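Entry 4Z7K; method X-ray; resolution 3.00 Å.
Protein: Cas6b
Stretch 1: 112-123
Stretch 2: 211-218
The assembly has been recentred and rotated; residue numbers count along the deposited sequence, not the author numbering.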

ATOM      1  N   ILE B 112      -7.503  -5.467  32.970  1.00 98.82           N
ATOM      2  CA  ILE B 112      -7.207  -4.587  31.861  1.00 97.81           C
ATOM      3  C   ILE B 112      -5.934  -3.793  32.120  1.00 96.14           C
ATOM      4  O   ILE B 112      -5.755  -3.191  33.191  1.00 90.27           O
ATOM      5  N   LEU B 113      -5.079  -3.773  31.096  1.00 93.35           N
ATOM      6  CA  LEU B 113      -3.722  -3.261  31.212  1.00 91.83           C
ATOM      7  C   LEU B 113      -3.464  -2.084  30.288  1.00 88.97           C
ATOM      8  O   LEU B 113      -3.985  -2.033  29.171  1.00 88.74           O
ATOM      9  N   LYS B 114      -2.623  -1.162  30.742  1.00 80.26           N
ATOM     10  CA  LYS B 114      -2.359   0.048  29.978  1.00 82.37           C
ATOM     11  C   LYS B 114      -0.956   0.088  29.406  1.00 80.95           C
ATOM     12  O   LYS B 114       0.021  -0.063  30.131  1.00 85.00           O
ATOM     13  N   TYR B 115      -0.878   0.348  28.106  1.00 79.85           N
ATOM     14  CA  TYR B 115       0.368   0.341  27.356  1.00 77.37           C
ATOM     15  C   TYR B 115       0.633   1.704  26.744  1.00 74.44           C
ATOM     16  O   TYR B 115      -0.286   2.510  26.585  1.00 70.27           O
ATOM     17  N   GLN B 116       1.898   1.961  26.418  1.00 82.33           N
ATOM     18  CA  GLN B 116       2.300   3.193  25.732  1.00 78.60           C
ATOM     19  C   GLN B 116       3.326   2.940  24.621  1.00 75.75           C
ATOM     20  O   GLN B 116       4.205   2.090  24.751  1.00 75.89           O
ATOM     21  N   PHE B 117       3.186   3.685  23.531  1.00 74.06           N
ATOM     22  CA  PHE B 117       4.057   3.605  22.365  1.00 71.06           C
ATOM     23  C   PHE B 117       5.342   4.410  22.492  1.00 76.37           C
ATOM     24  O   PHE B 117       5.293   5.633  22.606  1.00 83.93           O
ATOM     25  N   LYS B 118       6.481   3.727  22.490  1.00 75.61           N
ATOM     26  CA  LYS B 118       7.789   4.370  22.430  1.00 75.50           C
ATOM     27  C   LYS B 118       8.083   4.971  21.040  1.00 79.66           C
ATOM     28  O   LYS B 118       8.792   5.973  20.893  1.00 81.81           O
ATOM     29  N   THR B 119       7.559   4.315  20.016  1.00 78.17           N
ATOM     30  CA  THR B 119       7.783   4.712  18.633  1.00 76.65           C
ATOM     31  C   THR B 119       6.453   4.769  17.892  1.00 73.93           C
ATOM     32  O   THR B 119       5.453   4.258  18.398  1.00 74.51           O
ATOM     33  N   PRO B 120       6.415   5.417  16.715  1.00 67.55           N
ATOM     34  CA  PRO B 120       5.146   5.478  15.999  1.00 69.10           C
ATOM     35  C   PRO B 120       4.616   4.075  15.700  1.00 74.31           C
ATOM     36  O   PRO B 120       5.395   3.123  15.640  1.00 76.54           O
ATOM     37  N   TRP B 121       3.307   3.953  15.517  1.00 73.92           N
ATOM     38  CA  TRP B 121       2.665   2.657  15.351  1.00 75.55           C
ATOM     39  C   TRP B 121       2.659   2.152  13.915  1.00 85.63           C
ATOM     40  O   TRP B 121       3.115   1.019  13.666  1.00 87.47           O
ATOM     41  N   MET B 122       2.180   2.970  12.978  1.00 87.02           N
ATOM     42  CA  MET B 122       2.134   2.579  11.562  1.00 88.40           C
ATOM     43  C   MET B 122       1.152   1.422  11.503  1.00 83.76           C
ATOM     44  O   MET B 122       1.537   0.281  11.283  1.00 88.39           O
ATOM     45  N   ALA B 123      -0.118   1.726  11.724  1.00 83.30           N
ATOM     46  CA  ALA B 123      -1.163   0.717  11.756  1.00 85.44           C
ATOM     47  C   ALA B 123      -1.786   0.525  10.380  1.00 90.61           C
ATOM     48  O   ALA B 123      -2.539  -0.427  10.133  1.00 86.71           O
ATOM     49  N   GLY B 211      11.663  -1.326  14.422  1.00 80.84           N
ATOM     50  CA  GLY B 211      11.445  -0.680  15.695  1.00 83.79           C
ATOM     51  C   GLY B 211      10.128   0.053  15.851  1.00 82.84           C
ATOM     52  O   GLY B 211       9.898   0.684  16.887  1.00 86.56           O
ATOM     53  N   PHE B 212       9.283   0.013  14.826  1.00 75.15           N
ATOM     54  CA  PHE B 212       8.005   0.707  14.881  1.00 75.03           C
ATOM     55  C   PHE B 212       7.027  -0.042  15.777  1.00 78.83           C
ATOM     56  O   PHE B 212       7.125  -1.264  15.934  1.00 76.47           O
ATOM     57  N   GLY B 213       6.118   0.709  16.398  1.00 75.80           N
ATOM     58  CA  GLY B 213       5.058   0.137  17.213  1.00 73.00           C
ATOM     59  C   GLY B 213       5.512  -0.505  18.515  1.00 74.69           C
ATOM     60  O   GLY B 213       4.906  -1.464  18.996  1.00 74.17           O
ATOM     61  N   THR B 214       6.575   0.022  19.102  1.00 76.45           N
ATOM     62  CA  THR B 214       7.146  -0.579  20.302  1.00 76.23           C
ATOM     63  C   THR B 214       6.250  -0.334  21.530  1.00 75.42           C
ATOM     64  O   THR B 214       5.832   0.794  21.757  1.00 81.68           O
ATOM     65  N   VAL B 215       5.868  -1.365  22.276  1.00 71.29           N
ATOM     66  CA  VAL B 215       5.003  -1.107  23.438  1.00 74.41           C
ATOM     67  C   VAL B 215       5.609  -1.443  24.811  1.00 78.72           C
ATOM     68  O   VAL B 215       6.431  -2.344  24.933  1.00 82.90           O
ATOM     69  N   VAL B 216       5.226  -0.686  25.839  1.00 82.51           N
ATOM     70  CA  VAL B 216       5.648  -0.969  27.220  1.00 82.32           C
ATOM     71  C   VAL B 216       4.476  -0.749  28.196  1.00 83.36           C
ATOM     72  O   VAL B 216       3.648   0.123  27.946  1.00 82.84           O
ATOM     73  N   LYS B 217       4.362  -1.560  29.258  1.00 84.23           N
ATOM     74  CA  LYS B 217       3.244  -1.431  30.220  1.00 80.21           C
ATOM     75  C   LYS B 217       3.402  -0.209  31.138  1.00 86.44           C
ATOM     76  O   LYS B 217       4.518   0.299  31.307  1.00 85.35           O
ATOM     77  N   VAL B 218       2.282   0.290  31.687  1.00 85.95           N
ATOM     78  CA  VAL B 218       2.319   1.371  32.681  1.00 77.55           C
ATOM     79  C   VAL B 218       1.379   1.104  33.856  1.00 77.69           C
ATOM     80  O   VAL B 218       1.380   1.840  34.855  1.00 79.29           O
TER

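Tyr-115 to Phe-117 pair antiparallel with Val-215 to Lys-217. Gln-116 and Val-216 form the hydrogen-bonded pair: Gln-116 N to Val-216 O is 3.0 Å, and Val-216 N to Gln-116 O is 3.2 Å. Val-218 N to Lys-114 O (2.8 Å) and Lys-118 N to Thr-214 O (3.1 Å) extend the ladder.

Apolar packing follows the alternation of the strands. Tyr-115, Phe-117, Val-215 and Lys-217 share one face. Phe-117 (chi1 m) brings CE2 to 3.5 Å from CG1 of Val-215 (m). Tyr-115 (m) sets CE1 3.3 Å from CG of Lys-217, whose chi angles run m, t, p, t. Gln-116 (t) and Val-216 (p) lie on the other face, where Lys-118 CD reaches Val-216 CG1 at 3.9 Å. The extended, all-t Lys-114 touches Val-218 (m), CD to CG2 3.5 Å.

The side-chain hydrogen bonds between the stretches both involve Thr-119. Leu-113, Lys-118, Thr-119 (p) and Met-122 point toward the other stretch, though the end of Lys-118 leads away. Thr-119 OG1 donates to Gly-211 O (2.7 Å) and accepts from Thr-214 N (3.1 Å), so one hydroxyl ties two backbone sites. Gly-213 N bonds to Pro-120 O at 2.6 Å.

There is one sulfur-aromatic contact. Met-122 SD sits over a face of the Phe-212 ring (chi1 m), 3.9 Å from CD2.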

ATOM      1  CB  ILE B 112      -8.411  -3.692  31.558  1.00 92.26           C
ATOM      2  CG1 ILE B 112      -9.521  -4.596  31.016  1.00 89.56           C
ATOM      3  CG2 ILE B 112      -8.047  -2.625  30.558  1.00 92.98           C
ATOM      4  CD1 ILE B 112     -10.443  -3.961  30.036  1.00 92.34           C
ATOM      5  CB  LEU B 113      -2.721  -4.372  30.901  1.00 93.37           C
ATOM      6  CG  LEU B 113      -2.846  -5.666  31.699  1.00 94.07           C
ATOM      7  CD1 LEU B 113      -2.291  -6.837  30.883  1.00 92.03           C
ATOM      8  CD2 LEU B 113      -2.140  -5.510  33.058  1.00 89.39           C
ATOM      9  CB  LYS B 114      -2.597   1.286  30.842  1.00 90.82           C
ATOM     10  CG  LYS B 114      -2.646   2.588  30.048  1.00 87.07           C
ATOM     11  CD  LYS B 114      -2.712   3.797  30.955  1.00 80.33           C
ATOM     12  CE  LYS B 114      -2.756   5.065  30.136  1.00 86.24           C
ATOM     13  NZ  LYS B 114      -2.808   6.262  31.014  1.00 96.45           N
ATOM     14  CB  TYR B 115       0.308  -0.730  26.259  1.00 80.44           C
ATOM     15  CG  TYR B 115       0.181  -2.146  26.794  1.00 84.80           C
ATOM     16  CD1 TYR B 115       1.297  -2.880  27.176  1.00 84.25           C
ATOM     17  CD2 TYR B 115      -1.065  -2.726  26.974  1.00 89.03           C
ATOM     18  CE1 TYR B 115       1.169  -4.175  27.667  1.00 84.90           C
ATOM     19  CE2 TYR B 115      -1.195  -4.012  27.479  1.00 90.78           C
ATOM     20  CZ  TYR B 115      -0.080  -4.727  27.824  1.00 86.38           C
ATOM     21  OH  TYR B 115      -0.233  -5.992  28.330  1.00 88.92           O
ATOM     22  CB  GLN B 116       2.864   4.203  26.734  1.00 84.18           C
ATOM     23  CG  GLN B 116       3.003   5.596  26.155  1.00 91.76           C
ATOM     24  CD  GLN B 116       3.838   6.503  27.012  1.00 87.69           C
ATOM     25  OE1 GLN B 116       4.203   6.148  28.130  1.00 88.34           O
ATOM     26  NE2 GLN B 116       4.152   7.686  26.492  1.00 91.77           N
ATOM     27  CB  PHE B 117       3.315   4.096  21.128  1.00 76.05           C
ATOM     28  CG  PHE B 117       2.350   3.111  20.554  1.00 74.75           C
ATOM     29  CD1 PHE B 117       1.150   3.542  20.018  1.00 73.45           C
ATOM     30  CD2 PHE B 117       2.659   1.766  20.489  1.00 74.89           C
ATOM     31  CE1 PHE B 117       0.262   2.645  19.462  1.00 74.71           C
ATOM     32  CE2 PHE B 117       1.764   0.866  19.933  1.00 72.67           C
ATOM     33  CZ  PHE B 117       0.570   1.312  19.416  1.00 70.30           C
ATOM     34  CB  LYS B 118       8.878   3.358  22.783  1.00 75.67           C
ATOM     35  CG  LYS B 118       9.468   3.469  24.163  1.00 76.44           C
ATOM     36  CD  LYS B 118       8.448   3.696  25.231  1.00 76.42           C
ATOM     37  CE  LYS B 118       9.150   4.126  26.525  1.00 90.80           C
ATOM     38  NZ  LYS B 118      10.072   5.288  26.317  1.00 94.51           N
ATOM     39  CB  THR B 119       8.734   3.743  17.956  1.00 77.28           C
ATOM     40  OG1 THR B 119       8.225   2.408  18.115  1.00 77.47           O
ATOM     41  CG2 THR B 119      10.098   3.848  18.604  1.00 80.85           C
ATOM     42  CB  PRO B 120       5.509   6.220  14.721  1.00 73.22           C
ATOM     43  CG  PRO B 120       6.667   7.041  15.079  1.00 66.02           C
ATOM     44  CD  PRO B 120       7.451   6.208  16.035  1.00 73.08           C
ATOM     45  CB  TRP B 121       1.237   2.730  15.892  1.00 75.18           C
ATOM     46  CG  TRP B 121       0.417   1.490  15.721  1.00 79.59           C
ATOM     47  CD1 TRP B 121       0.857   0.247  15.395  1.00 81.03           C
ATOM     48  CD2 TRP B 121      -0.997   1.369  15.921  1.00 83.38           C
ATOM     49  NE1 TRP B 121      -0.195  -0.636  15.341  1.00 78.22           N
ATOM     50  CE2 TRP B 121      -1.343   0.025  15.672  1.00 76.01           C
ATOM     51  CE3 TRP B 121      -2.004   2.267  16.284  1.00 78.58           C
ATOM     52  CZ2 TRP B 121      -2.643  -0.440  15.771  1.00 77.38           C
ATOM     53  CZ3 TRP B 121      -3.293   1.802  16.380  1.00 78.43           C
ATOM     54  CH2 TRP B 121      -3.604   0.460  16.124  1.00 78.57           C
ATOM     55  CB  MET B 122       3.529   2.156  11.045  1.00 78.05           C
ATOM     56  CG  MET B 122       3.842   2.422   9.578  1.00 80.35           C
ATOM     57  SD  MET B 122       5.615   2.824   9.396  1.00 90.16           S
ATOM     58  CE  MET B 122       5.709   3.201   7.654  1.00 88.78           C
ATOM     59  CB  ALA B 123      -2.221   1.110  12.758  1.00 83.29           C
ATOM     60  CB  PHE B 212       7.404   0.861  13.486  1.00 72.35           C
ATOM     61  CG  PHE B 212       8.135   1.830  12.606  1.00 71.25           C
ATOM     62  CD1 PHE B 212       9.132   1.404  11.762  1.00 79.68           C
ATOM     63  CD2 PHE B 212       7.808   3.163  12.605  1.00 74.66           C
ATOM     64  CE1 PHE B 212       9.798   2.294  10.940  1.00 82.85           C
ATOM     65  CE2 PHE B 212       8.467   4.046  11.790  1.00 78.23           C
ATOM     66  CZ  PHE B 212       9.466   3.610  10.955  1.00 76.73           C
ATOM     67  CB  THR B 214       8.544  -0.018  20.543  1.00 72.27           C
ATOM     68  OG1 THR B 214       9.255   0.038  19.298  1.00 66.14           O
ATOM     69  CG2 THR B 214       9.293  -0.878  21.538  1.00 76.95           C
ATOM     70  CB  VAL B 215       3.671  -1.853  23.308  1.00 70.37           C
ATOM     71  CG1 VAL B 215       3.143  -1.705  21.895  1.00 71.87           C
ATOM     72  CG2 VAL B 215       3.831  -3.302  23.635  1.00 72.20           C
ATOM     73  CB  VAL B 216       6.829  -0.111  27.634  1.00 82.33           C
ATOM     74  CG1 VAL B 216       6.435   1.352  27.633  1.00 77.11           C
ATOM     75  CG2 VAL B 216       7.306  -0.536  29.004  1.00 90.84           C
ATOM     76  CB  LYS B 217       3.092  -2.685  31.093  1.00 75.74           C
ATOM     77  CG  LYS B 217       3.063  -3.982  30.314  1.00 90.60           C
ATOM     78  CD  LYS B 217       2.861  -5.202  31.200  1.00 92.97           C
ATOM     79  CE  LYS B 217       1.756  -4.962  32.214  1.00 94.97           C
ATOM     80  NZ  LYS B 217       1.663  -6.095  33.178  1.00101.36           N
ATOM     81  CB  VAL B 218       1.942   2.715  32.079  1.00 74.39           C
ATOM     82  CG1 VAL B 218       2.840   3.044  30.900  1.00 75.72           C
ATOM     83  CG2 VAL B 218       0.520   2.682  31.644  1.00 77.62           C
TER